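Polyhedrin (Uranotaenia sapphirina cypovirus, PDB 4ZQX) forms the crystalline matrix of cypovirus polyhedra, the occlusion bodies that embed and protect virus particles, and binds ATP in the crystal. Local coordinates at residues G38-K52 against G200-A214. Sequence-based numbering, arbitrary orientation.
Sequences GQCKSFHFANPFVIK and GLDTVPECTQWFDNA
Strands 40-47 and 207-211 pair antiparallel at one margin of the six-stranded polyhedrin sheet, 207-211 being an edge strand within the chain. C40, S42 and H44 form hydrogen-bonded pairs with F211, Q209 and C207; S42 N to Q209 O measures 2.9 Å, whereas the last bond, C207 N to H44 O, is weak at 3.3 Å. On one face the extended K41 chain runs alongside W210, its CG 4.2 Å from the centroid of the five-membered ring; K41 NZ bonds E59 O and forms a salt bridge with D63 OD1, which also accepts a hydrogen bond from W210 NE1. Further along, E206, in the conformer described, sends CG anti to its backbone N (chi1 -172°), over a face of the F45 ring, and OE1 accepts from T208 OG1. Beyond H44, direct pairing gives way to water, one molecule linking A46 N to V204 O. N47 then pins the 200-203 turn: ND2 donates to G200 O (2.9 Å), which T203 OG1 reaches from the opposite face, while OD1 accepts from F49 N, an Asx turn, and from V50 N, completing an Asx motif. Strand 27-34 flanks 40-47 on its other side, and helix 214-225 packs against S42, Q209 and F211.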
# COMPACT_ATOMS: atom_id res chain seq x y z
N GLY A 38 2.93 -23.83 -17.14
CA GLY A 38 1.47 -23.69 -17.18
C GLY A 38 0.83 -23.23 -15.89
O GLY A 38 -0.39 -23.05 -15.81
N GLN A 39 1.65 -23.04 -14.87
CA GLN A 39 1.13 -22.54 -13.61
C GLN A 39 0.72 -21.09 -13.79
O GLN A 39 1.17 -20.43 -14.73
CB GLN A 39 2.12 -22.74 -12.45
CG GLN A 39 3.41 -22.03 -12.57
CD GLN A 39 4.47 -22.82 -13.34
OE1 GLN A 39 4.32 -23.11 -14.51
NE2 GLN A 39 5.56 -23.13 -12.67
N CYS A 40 -0.17 -20.63 -12.91
CA CYS A 40 -0.75 -19.29 -13.00
C CYS A 40 -0.74 -18.62 -11.65
O CYS A 40 -0.92 -19.27 -10.60
CB CYS A 40 -2.21 -19.36 -13.46
SG CYS A 40 -2.48 -20.02 -15.11
N LYS A 41 -0.55 -17.31 -11.69
CA LYS A 41 -0.70 -16.46 -10.52
C LYS A 41 -1.73 -15.40 -10.88
O LYS A 41 -1.65 -14.80 -11.94
CB LYS A 41 0.64 -15.80 -10.19
CG LYS A 41 0.92 -15.64 -8.75
CD LYS A 41 2.39 -15.33 -8.48
CE LYS A 41 2.51 -14.51 -7.23
NZ LYS A 41 3.90 -14.24 -6.84
N SER A 42 -2.73 -15.21 -10.02
CA SER A 42 -3.74 -14.17 -10.28
C SER A 42 -3.71 -13.12 -9.19
O SER A 42 -3.46 -13.42 -8.03
CB SER A 42 -5.15 -14.75 -10.40
OG SER A 42 -5.57 -15.32 -9.18
N PHE A 43 -3.98 -11.88 -9.59
CA PHE A 43 -3.98 -10.72 -8.71
C PHE A 43 -5.30 -10.01 -8.92
O PHE A 43 -5.63 -9.67 -10.06
CB PHE A 43 -2.85 -9.75 -9.07
CG PHE A 43 -1.46 -10.38 -9.10
CD1 PHE A 43 -1.01 -11.04 -10.23
CD2 PHE A 43 -0.60 -10.28 -8.00
CE1 PHE A 43 0.27 -11.62 -10.27
CE2 PHE A 43 0.68 -10.85 -8.04
CZ PHE A 43 1.11 -11.52 -9.17
N HIS A 44 -6.05 -9.80 -7.85
CA HIS A 44 -7.34 -9.11 -7.93
C HIS A 44 -7.33 -7.75 -7.24
O HIS A 44 -6.90 -7.64 -6.09
CB HIS A 44 -8.46 -9.95 -7.32
CG HIS A 44 -9.75 -9.20 -7.24
ND1 HIS A 44 -10.22 -8.63 -6.07
CD2 HIS A 44 -10.65 -8.87 -8.20
CE1 HIS A 44 -11.36 -8.01 -6.31
NE2 HIS A 44 -11.64 -8.13 -7.59
N PHE A 45 -7.84 -6.73 -7.94
CA PHE A 45 -7.97 -5.37 -7.41
C PHE A 45 -9.36 -4.88 -7.72
O PHE A 45 -9.94 -5.26 -8.73
CB PHE A 45 -7.00 -4.39 -8.09
CG PHE A 45 -5.55 -4.76 -7.96
CD1 PHE A 45 -4.97 -5.62 -8.88
CD2 PHE A 45 -4.76 -4.22 -6.96
CE1 PHE A 45 -3.63 -5.96 -8.77
CE2 PHE A 45 -3.42 -4.56 -6.85
CZ PHE A 45 -2.85 -5.42 -7.76
N ALA A 46 -9.89 -4.01 -6.87
CA ALA A 46 -11.20 -3.41 -7.12
C ALA A 46 -11.33 -2.04 -6.48
O ALA A 46 -10.76 -1.79 -5.42
CB ALA A 46 -12.29 -4.32 -6.59
N ASN A 47 -12.12 -1.19 -7.12
CA ASN A 47 -12.51 0.12 -6.55
C ASN A 47 -13.64 0.71 -7.37
O ASN A 47 -13.77 0.38 -8.53
CB ASN A 47 -11.33 1.11 -6.60
CG ASN A 47 -11.56 2.33 -5.73
OD1 ASN A 47 -11.89 3.42 -6.22
ND2 ASN A 47 -11.39 2.16 -4.43
N PRO A 48 -14.46 1.59 -6.77
CA PRO A 48 -15.53 2.17 -7.60
C PRO A 48 -15.08 3.34 -8.46
O PRO A 48 -15.78 3.65 -9.41
CB PRO A 48 -16.55 2.68 -6.55
CG PRO A 48 -16.21 1.93 -5.29
CD PRO A 48 -14.71 1.83 -5.34
N PHE A 49 -13.97 3.99 -8.12
CA PHE A 49 -13.61 5.27 -8.75
C PHE A 49 -12.33 5.21 -9.59
O PHE A 49 -12.31 5.67 -10.74
CB PHE A 49 -13.50 6.33 -7.65
CG PHE A 49 -14.72 6.40 -6.78
CD1 PHE A 49 -15.91 6.85 -7.31
CD2 PHE A 49 -14.68 5.97 -5.46
CE1 PHE A 49 -17.05 6.91 -6.52
CE2 PHE A 49 -15.82 6.03 -4.67
CZ PHE A 49 -17.00 6.50 -5.21
N VAL A 50 -11.28 4.65 -9.03
CA VAL A 50 -10.04 4.39 -9.77
C VAL A 50 -9.40 3.13 -9.24
O VAL A 50 -9.03 3.07 -8.07
CB VAL A 50 -8.99 5.53 -9.61
CG1 VAL A 50 -7.89 5.32 -10.62
CG2 VAL A 50 -9.61 6.89 -9.78
N ILE A 51 -9.29 2.10 -10.08
CA ILE A 51 -8.51 0.92 -9.69
C ILE A 51 -7.05 1.26 -9.94
O ILE A 51 -6.71 1.76 -11.01
CB ILE A 51 -8.83 -0.36 -10.51
CG1 ILE A 51 -10.32 -0.67 -10.50
CG2 ILE A 51 -8.00 -1.54 -9.94
CD1 ILE A 51 -10.69 -1.88 -11.34
N LYS A 52 -6.20 0.99 -8.95
CA LYS A 52 -4.76 1.15 -9.10
C LYS A 52 -4.09 -0.21 -8.89
O LYS A 52 -3.90 -0.64 -7.76
CB LYS A 52 -4.25 2.19 -8.11
CG LYS A 52 -4.82 3.56 -8.41
CD LYS A 52 -4.42 4.61 -7.43
CE LYS A 52 -5.10 5.93 -7.81
NZ LYS A 52 -4.66 7.10 -7.03
N GLY A 200 -13.22 6.88 -0.51
CA GLY A 200 -13.43 5.55 -1.06
C GLY A 200 -12.27 4.96 -1.85
O GLY A 200 -12.24 3.77 -2.14
N LEU A 201 -11.29 5.80 -2.19
CA LEU A 201 -10.11 5.35 -2.92
C LEU A 201 -9.28 4.39 -2.08
O LEU A 201 -9.07 4.62 -0.90
CB LEU A 201 -9.25 6.56 -3.28
CG LEU A 201 -9.86 7.58 -4.24
CD1 LEU A 201 -8.91 8.74 -4.46
CD2 LEU A 201 -10.22 6.94 -5.57
N ASP A 202 -8.83 3.30 -2.70
CA ASP A 202 -7.85 2.41 -2.08
C ASP A 202 -8.36 1.76 -0.78
O ASP A 202 -7.61 1.65 0.18
CB ASP A 202 -6.55 3.18 -1.76
CG ASP A 202 -6.04 4.00 -2.93
OD1 ASP A 202 -5.93 3.47 -4.05
OD2 ASP A 202 -5.73 5.20 -2.73
N THR A 203 -9.62 1.32 -0.77
CA THR A 203 -10.22 0.77 0.44
C THR A 203 -10.60 -0.72 0.33
O THR A 203 -11.18 -1.27 1.27
CB THR A 203 -11.47 1.58 0.85
OG1 THR A 203 -12.40 1.59 -0.23
CG2 THR A 203 -11.10 3.02 1.15
N VAL A 204 -10.28 -1.37 -0.79
CA VAL A 204 -10.67 -2.76 -0.98
C VAL A 204 -9.44 -3.67 -0.88
O VAL A 204 -8.42 -3.41 -1.53
CB VAL A 204 -11.36 -2.97 -2.34
CG1 VAL A 204 -11.89 -4.39 -2.45
CG2 VAL A 204 -12.49 -1.93 -2.53
N PRO A 205 -9.52 -4.72 -0.05
CA PRO A 205 -8.37 -5.63 0.05
C PRO A 205 -8.05 -6.32 -1.28
O PRO A 205 -8.96 -6.73 -1.98
CB PRO A 205 -8.84 -6.69 1.08
CG PRO A 205 -9.97 -6.08 1.80
CD PRO A 205 -10.61 -5.10 0.86
N GLU A 206 -6.76 -6.39 -1.60
CA GLU A 206 -6.24 -7.16 -2.73
C GLU A 206 -6.28 -8.65 -2.42
O GLU A 206 -6.39 -9.05 -1.25
CB GLU A 206 -4.79 -6.72 -3.00
CG GLU A 206 -4.12 -7.29 -4.28
CD GLU A 206 -3.32 -8.58 -4.07
OE1 GLU A 206 -3.09 -9.28 -5.07
OE2 GLU A 206 -2.90 -8.88 -2.93
N CYS A 207 -6.18 -9.48 -3.45
CA CYS A 207 -6.03 -10.92 -3.23
C CYS A 207 -5.19 -11.56 -4.33
O CYS A 207 -5.46 -11.39 -5.51
CB CYS A 207 -7.40 -11.60 -3.16
SG CYS A 207 -7.29 -13.38 -2.79
N THR A 208 -4.16 -12.29 -3.90
CA THR A 208 -3.24 -13.00 -4.78
C THR A 208 -3.49 -14.48 -4.61
O THR A 208 -3.58 -14.97 -3.47
CB THR A 208 -1.77 -12.71 -4.40
OG1 THR A 208 -1.50 -11.31 -4.50
CG2 THR A 208 -0.79 -13.48 -5.30
N GLN A 209 -3.58 -15.21 -5.72
CA GLN A 209 -3.75 -16.66 -5.68
C GLN A 209 -2.78 -17.34 -6.63
O GLN A 209 -2.39 -16.78 -7.65
CB GLN A 209 -5.19 -17.05 -6.02
CG GLN A 209 -6.20 -16.68 -4.95
CD GLN A 209 -7.64 -16.89 -5.41
OE1 GLN A 209 -8.09 -16.28 -6.37
NE2 GLN A 209 -8.36 -17.77 -4.73
N TRP A 210 -2.41 -18.56 -6.26
CA TRP A 210 -1.49 -19.40 -7.02
C TRP A 210 -2.24 -20.63 -7.50
O TRP A 210 -2.98 -21.23 -6.73
CB TRP A 210 -0.36 -19.89 -6.12
CG TRP A 210 0.60 -18.84 -5.67
CD1 TRP A 210 1.85 -18.62 -6.16
CD2 TRP A 210 0.41 -17.89 -4.62
NE1 TRP A 210 2.46 -17.58 -5.49
CE2 TRP A 210 1.59 -17.11 -4.54
CE3 TRP A 210 -0.64 -17.60 -3.75
CZ2 TRP A 210 1.75 -16.08 -3.62
CZ3 TRP A 210 -0.48 -16.56 -2.83
CH2 TRP A 210 0.71 -15.82 -2.77
N PHE A 211 -2.04 -21.02 -8.75
CA PHE A 211 -2.64 -22.22 -9.31
C PHE A 211 -1.60 -23.02 -10.10
O PHE A 211 -0.72 -22.43 -10.74
CB PHE A 211 -3.81 -21.86 -10.24
CG PHE A 211 -4.88 -21.04 -9.58
CD1 PHE A 211 -5.92 -21.64 -8.88
CD2 PHE A 211 -4.83 -19.66 -9.65
CE1 PHE A 211 -6.91 -20.86 -8.27
CE2 PHE A 211 -5.82 -18.89 -9.03
CZ PHE A 211 -6.85 -19.49 -8.34
N ASP A 212 -1.69 -24.34 -10.06
CA ASP A 212 -0.70 -25.17 -10.76
C ASP A 212 -0.97 -25.28 -12.25
O ASP A 212 -0.07 -25.59 -13.02
CB ASP A 212 -0.59 -26.56 -10.13
CG ASP A 212 0.17 -26.53 -8.84
OD1 ASP A 212 1.35 -26.19 -8.88
OD2 ASP A 212 -0.40 -26.81 -7.78
N ASN A 213 -2.21 -25.02 -12.65
CA ASN A 213 -2.57 -25.05 -14.06
C ASN A 213 -3.79 -24.18 -14.31
O ASN A 213 -4.49 -23.81 -13.38
CB ASN A 213 -2.79 -26.49 -14.55
CG ASN A 213 -3.87 -27.25 -13.77
OD1 ASN A 213 -5.03 -26.81 -13.70
ND2 ASN A 213 -3.49 -28.40 -13.20
N ALA A 214 -4.03 -23.85 -15.57
CA ALA A 214 -5.13 -22.94 -15.92
C ALA A 214 -6.51 -23.53 -15.60
O ALA A 214 -7.39 -22.80 -15.18
CB ALA A 214 -5.06 -22.54 -17.38
O HOH W 1 -6.66 -13.41 -7.48
O HOH W 2 -9.40 -8.87 -3.58
O HOH W 3 -9.59 -0.19 -3.61
O HOH W 4 -8.06 -3.81 -4.46
O HOH W 5 -8.12 2.88 -5.45
O HOH W 6 -4.58 6.94 -4.37